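PDB 2Z5L: tylactone synthase starter module and modules 1 & 2 from Streptomyces fradiae, which probably catalyses NADPH-dependent, stereospecific reduction of a polyketide beta-keto group as the first ketoreductase of the tylosin polyketide synthase. Local coordinates for residues A[22-36]-A[240-252]. Numbering follows the deposited sequence.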
loop_
_atom_site.group_PDB
_atom_site.type_symbol
_atom_site.label_atom_id
_atom_site.label_comp_id
_atom_site.label_asym_id
_atom_site.label_seq_id
_atom_site.Cartn_x
_atom_site.Cartn_y
_atom_site.Cartn_z
ATOM N N SER A 22 22.987 -0.095 -14.590
ATOM C CA SER A 22 22.845 -1.200 -13.601
ATOM C C SER A 22 21.928 -2.289 -14.151
ATOM O O SER A 22 20.938 -2.001 -14.828
ATOM C CB SER A 22 22.273 -0.657 -12.290
ATOM O OG SER A 22 23.045 0.428 -11.804
ATOM N N PRO A 23 22.250 -3.561 -13.868
ATOM C CA PRO A 23 21.437 -4.685 -14.346
ATOM C C PRO A 23 20.068 -4.749 -13.670
ATOM O O PRO A 23 19.142 -5.390 -14.171
ATOM C CB PRO A 23 22.304 -5.900 -14.023
ATOM C CG PRO A 23 23.008 -5.474 -12.780
ATOM C CD PRO A 23 23.402 -4.039 -13.081
ATOM N N THR A 24 19.942 -4.072 -12.536
ATOM C CA THR A 24 18.681 -4.062 -11.807
ATOM C C THR A 24 17.756 -2.931 -12.248
ATOM O O THR A 24 16.675 -2.768 -11.683
ATOM C CB THR A 24 18.904 -3.911 -10.295
ATOM O OG1 THR A 24 19.540 -2.655 -10.034
ATOM C CG2 THR A 24 19.762 -5.044 -9.758
ATOM N N ASP A 25 18.174 -2.135 -13.233
ATOM C CA ASP A 25 17.317 -1.047 -13.697
ATOM C C ASP A 25 16.101 -1.588 -14.453
ATOM O O ASP A 25 15.141 -0.861 -14.687
ATOM C CB ASP A 25 18.082 -0.057 -14.594
ATOM C CG ASP A 25 18.988 0.889 -13.803
ATOM O OD1 ASP A 25 18.562 1.400 -12.750
ATOM O OD2 ASP A 25 20.127 1.133 -14.249
ATOM N N ALA A 26 16.140 -2.861 -14.829
ATOM C CA ALA A 26 15.023 -3.466 -15.540
ATOM C C ALA A 26 13.951 -3.934 -14.555
ATOM O O ALA A 26 12.953 -4.529 -14.959
ATOM C CB ALA A 26 15.505 -4.645 -16.381
ATOM N N TRP A 27 14.166 -3.658 -13.271
ATOM C CA TRP A 27 13.234 -4.047 -12.223
ATOM C C TRP A 27 12.544 -2.829 -11.639
ATOM O O TRP A 27 11.684 -2.959 -10.777
ATOM C CB TRP A 27 13.964 -4.777 -11.086
ATOM C CG TRP A 27 14.611 -6.071 -11.484
ATOM C CD1 TRP A 27 14.427 -6.758 -12.653
ATOM C CD2 TRP A 27 15.524 -6.856 -10.697
ATOM N NE1 TRP A 27 15.164 -7.920 -12.640
ATOM C CE2 TRP A 27 15.845 -8.005 -11.454
ATOM C CE3 TRP A 27 16.098 -6.700 -9.426
ATOM C CZ2 TRP A 27 16.714 -8.996 -10.984
ATOM C CZ3 TRP A 27 16.968 -7.692 -8.957
ATOM C CH2 TRP A 27 17.266 -8.821 -9.738
ATOM N N ARG A 28 12.912 -1.649 -12.115
ATOM C CA ARG A 28 12.344 -0.412 -11.599
ATOM C C ARG A 28 11.054 0.040 -12.282
ATOM O O ARG A 28 11.028 0.281 -13.487
ATOM C CB ARG A 28 13.381 0.709 -11.698
ATOM C CG ARG A 28 14.621 0.510 -10.832
ATOM C CD ARG A 28 15.668 1.535 -11.197
ATOM N NE ARG A 28 15.113 2.882 -11.194
ATOM C CZ ARG A 28 14.864 3.585 -10.096
ATOM N NH1 ARG A 28 15.138 3.063 -8.905
ATOM N NH2 ARG A 28 14.321 4.796 -10.192
ATOM N N TYR A 29 9.988 0.164 -11.498
ATOM C CA TYR A 29 8.702 0.613 -12.015
ATOM C C TYR A 29 8.136 1.695 -11.107
ATOM O O TYR A 29 8.596 1.890 -9.976
ATOM C CB TYR A 29 7.716 -0.546 -12.099
ATOM C CG TYR A 29 8.205 -1.735 -12.885
ATOM C CD1 TYR A 29 9.090 -2.649 -12.322
ATOM C CD2 TYR A 29 7.751 -1.968 -14.185
ATOM C CE1 TYR A 29 9.505 -3.770 -13.030
ATOM C CE2 TYR A 29 8.164 -3.089 -14.906
ATOM C CZ TYR A 29 9.035 -3.988 -14.322
ATOM O OH TYR A 29 9.421 -5.124 -15.003
ATOM N N ARG A 30 7.129 2.400 -11.600
ATOM C CA ARG A 30 6.520 3.461 -10.817
ATOM C C ARG A 30 5.062 3.657 -11.197
ATOM O O ARG A 30 4.578 3.082 -12.174
ATOM C CB ARG A 30 7.298 4.770 -11.007
ATOM C CG ARG A 30 7.109 5.450 -12.362
ATOM C CD ARG A 30 7.940 6.729 -12.471
ATOM N NE ARG A 30 8.180 7.356 -11.166
ATOM C CZ ARG A 30 9.286 7.192 -10.441
ATOM N NH1 ARG A 30 10.268 6.424 -10.891
ATOM N NH2 ARG A 30 9.411 7.790 -9.261
ATOM N N VAL A 31 4.360 4.468 -10.420
ATOM C CA VAL A 31 2.959 4.720 -10.693
ATOM C C VAL A 31 2.742 6.105 -11.277
ATOM O O VAL A 31 3.105 7.116 -10.676
ATOM C CB VAL A 31 2.103 4.575 -9.418
ATOM C CG1 VAL A 31 0.654 4.928 -9.725
ATOM C CG2 VAL A 31 2.195 3.151 -8.896
ATOM N N THR A 32 2.150 6.133 -12.464
ATOM C CA THR A 32 1.857 7.376 -13.155
ATOM C C THR A 32 0.357 7.473 -13.383
ATOM O O THR A 32 -0.390 6.515 -13.142
ATOM C CB THR A 32 2.573 7.440 -14.524
ATOM O OG1 THR A 32 2.279 6.252 -15.281
ATOM C CG2 THR A 32 4.079 7.571 -14.330
ATOM N N TRP A 33 -0.076 8.629 -13.873
ATOM C CA TRP A 33 -1.490 8.860 -14.120
ATOM C C TRP A 33 -1.800 9.225 -15.568
ATOM O O TRP A 33 -1.497 10.329 -16.020
ATOM C CB TRP A 33 -1.990 9.964 -13.191
ATOM C CG TRP A 33 -1.990 9.571 -11.745
ATOM C CD1 TRP A 33 -1.102 9.966 -10.777
ATOM C CD2 TRP A 33 -2.928 8.704 -11.101
ATOM N NE1 TRP A 33 -1.435 9.398 -9.570
ATOM C CE2 TRP A 33 -2.552 8.618 -9.740
ATOM C CE3 TRP A 33 -4.053 7.988 -11.543
ATOM C CZ2 TRP A 33 -3.263 7.846 -8.814
ATOM C CZ3 TRP A 33 -4.761 7.219 -10.622
ATOM C CH2 TRP A 33 -4.362 7.156 -9.274
ATOM N N LYS A 34 -2.415 8.294 -16.288
ATOM C CA LYS A 34 -2.764 8.530 -17.683
ATOM C C LYS A 34 -4.158 9.146 -17.788
ATOM O O LYS A 34 -5.157 8.491 -17.496
ATOM C CB LYS A 34 -2.712 7.220 -18.477
ATOM C CG LYS A 34 -2.998 7.383 -19.963
ATOM C CD LYS A 34 -2.804 6.077 -20.718
ATOM C CE LYS A 34 -3.050 6.258 -22.214
ATOM N NZ LYS A 34 -4.226 5.483 -22.707
ATOM N N ALA A 35 -4.216 10.410 -18.201
ATOM C CA ALA A 35 -5.484 11.120 -18.349
ATOM C C ALA A 35 -6.357 10.412 -19.380
ATOM O O ALA A 35 -6.073 10.446 -20.577
ATOM C CB ALA A 35 -5.234 12.561 -18.771
ATOM N N LEU A 36 -7.420 9.772 -18.903
ATOM C CA LEU A 36 -8.332 9.040 -19.771
ATOM C C LEU A 36 -9.204 9.976 -20.602
ATOM O O LEU A 36 -9.620 9.628 -21.708
ATOM C CB LEU A 36 -9.221 8.116 -18.931
ATOM C CG LEU A 36 -8.536 6.979 -18.163
ATOM C CD1 LEU A 36 -9.508 6.412 -17.157
ATOM C CD2 LEU A 36 -8.053 5.903 -19.117
ATOM N N ILE A 240 -10.468 13.093 -15.731
ATOM C CA ILE A 240 -10.267 11.821 -15.035
ATOM C C ILE A 240 -8.945 11.155 -15.407
ATOM O O ILE A 240 -8.532 11.165 -16.566
ATOM C CB ILE A 240 -11.399 10.807 -15.331
ATOM C CG1 ILE A 240 -11.418 10.464 -16.820
ATOM C CG2 ILE A 240 -12.738 11.376 -14.888
ATOM C CD1 ILE A 240 -12.346 9.329 -17.173
ATOM N N TYR A 241 -8.300 10.550 -14.421
ATOM C CA TYR A 241 -7.025 9.890 -14.652
ATOM C C TYR A 241 -7.055 8.430 -14.213
ATOM O O TYR A 241 -7.576 8.106 -13.147
ATOM C CB TYR A 241 -5.924 10.627 -13.896
ATOM C CG TYR A 241 -5.735 12.070 -14.305
ATOM C CD1 TYR A 241 -6.653 13.056 -13.936
ATOM C CD2 TYR A 241 -4.620 12.453 -15.044
ATOM C CE1 TYR A 241 -6.456 14.394 -14.293
ATOM C CE2 TYR A 241 -4.413 13.779 -15.408
ATOM C CZ TYR A 241 -5.330 14.746 -15.029
ATOM O OH TYR A 241 -5.107 16.058 -15.388
ATOM N N GLY A 242 -6.499 7.554 -15.043
ATOM C CA GLY A 242 -6.456 6.143 -14.715
ATOM C C GLY A 242 -5.062 5.739 -14.261
ATOM O O GLY A 242 -4.065 6.063 -14.917
ATOM N N ARG A 243 -4.989 5.033 -13.137
ATOM C CA ARG A 243 -3.712 4.590 -12.580
ATOM C C ARG A 243 -2.986 3.651 -13.541
ATOM O O ARG A 243 -3.592 2.764 -14.137
ATOM C CB ARG A 243 -3.956 3.898 -11.227
ATOM C CG ARG A 243 -2.698 3.583 -10.423
ATOM C CD ARG A 243 -3.003 3.600 -8.928
ATOM N NE ARG A 243 -1.864 3.186 -8.112
ATOM C CZ ARG A 243 -1.381 1.947 -8.069
ATOM N NH1 ARG A 243 -1.933 0.987 -8.795
ATOM N NH2 ARG A 243 -0.343 1.662 -7.297
ATOM N N ARG A 244 -1.682 3.856 -13.696
ATOM C CA ARG A 244 -0.876 3.026 -14.595
ATOM C C ARG A 244 0.503 2.729 -14.021
ATOM O O ARG A 244 1.102 3.568 -13.351
ATOM C CB ARG A 244 -0.699 3.737 -15.943
ATOM C CG ARG A 244 -1.964 3.881 -16.769
ATOM C CD ARG A 244 -2.430 2.544 -17.312
ATOM N NE ARG A 244 -3.444 2.720 -18.345
ATOM C CZ ARG A 244 -4.676 3.161 -18.120
ATOM N NH1 ARG A 244 -5.057 3.470 -16.886
ATOM N NH2 ARG A 244 -5.520 3.309 -19.133
ATOM N N VAL A 245 1.004 1.528 -14.285
ATOM C CA VAL A 245 2.337 1.156 -13.831
ATOM C C VAL A 245 3.287 1.209 -15.030
ATOM O O VAL A 245 3.124 0.475 -16.010
ATOM C CB VAL A 245 2.379 -0.274 -13.214
ATOM C CG1 VAL A 245 1.615 -0.295 -11.896
ATOM C CG2 VAL A 245 1.793 -1.295 -14.189
ATOM N N SER A 246 4.281 2.084 -14.942
ATOM C CA SER A 246 5.250 2.253 -16.015
ATOM C C SER A 246 6.689 2.109 -15.516
ATOM O O SER A 246 7.028 2.586 -14.434
ATOM C CB SER A 246 5.045 3.625 -16.659
ATOM O OG SER A 246 4.633 4.583 -15.697
ATOM N N ARG A 247 7.533 1.445 -16.302
ATOM C CA ARG A 247 8.928 1.258 -15.911
ATOM C C ARG A 247 9.492 2.615 -15.516
ATOM O O ARG A 247 9.235 3.616 -16.177
ATOM C CB ARG A 247 9.728 0.642 -17.066
ATOM C CG ARG A 247 9.140 -0.693 -17.542
ATOM C CD ARG A 247 10.040 -1.422 -18.532
ATOM N NE ARG A 247 10.937 -2.380 -17.880
ATOM C CZ ARG A 247 10.853 -3.703 -18.020
ATOM N NH1 ARG A 247 9.919 -4.242 -18.786
ATOM N NH2 ARG A 247 11.702 -4.498 -17.390
ATOM N N ALA A 248 10.232 2.654 -14.414
ATOM C CA ALA A 248 10.807 3.906 -13.956
ATOM C C ALA A 248 12.150 4.122 -14.634
ATOM O O ALA A 248 12.704 3.204 -15.234
ATOM C CB ALA A 248 10.969 3.891 -12.441
ATOM N N ALA A 249 12.667 5.340 -14.538
ATOM C CA ALA A 249 13.945 5.680 -15.141
ATOM C C ALA A 249 15.041 4.725 -14.668
ATOM O O ALA A 249 14.773 3.779 -13.922
ATOM C CB ALA A 249 14.307 7.117 -14.789
ATOM N N ALA A 250 16.273 4.959 -15.106
ATOM C CA ALA A 250 17.382 4.099 -14.692
ATOM C C ALA A 250 18.083 4.701 -13.486
ATOM O O ALA A 250 17.985 5.902 -13.235
ATOM C CB ALA A 250 18.375 3.914 -15.841
ATOM N N ALA A 251 18.775 3.853 -12.736
ATOM C CA ALA A 251 19.515 4.279 -11.553
ATOM C C ALA A 251 20.958 4.530 -11.972
ATOM O O ALA A 251 21.642 5.384 -11.411
ATOM C CB ALA A 251 19.462 3.199 -10.485
ATOM N N GLY A 252 21.407 3.772 -12.967
ATOM C CA GLY A 252 22.759 3.917 -13.464
ATOM C C GLY A 252 23.826 3.752 -12.402
ATOM O O GLY A 252 23.746 2.861 -11.556
#
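Tyr29 and Arg247 form a non-hydrogen-bonded pair in a long antiparallel two-strand ladder, 28-35 against 240-247, that joins the two Rossmann-like subdomains, as in other modular polyketide synthase ketoreductases: strand 232-236 flanks one edge, strand 474-477 the other. Paired backbone bonds give the register, the straightest being Gly242 N to Lys34 O at 174°.

Arg247 can be followed outward. Its CB lies 3.8 Å from Arg28 O; CG, anti to the carbonyl carbon, runs beside the Tyr29 ring, 3.7 Å from Tyr29 CE2. A bend at chi3 places Tyr29 OH over one face of the guanidinium, too poorly angled to Arg247 NH2 for a hydrogen bond; this hydroxyl is hydrogen-bonded to Trp482 instead. Arg247 NH2 donates to Ala26 O (2.7 Å) in a bent bond, the acceptor lying 24° out of the guanidinium plane, while NH1 forms a salt bridge with Glu503.

Further along the ladder, Arg243 CG lies over one face of the Trp33 indole; the ring and guanidinium planes are 70° apart, so the guanidinium, which continues to Thr395 O, does not stack. Beyond the strands, the Asp25 carboxylate binds the loop after 247: OD2 accepts from Gly252 N at 3.2 Å, on its syn side.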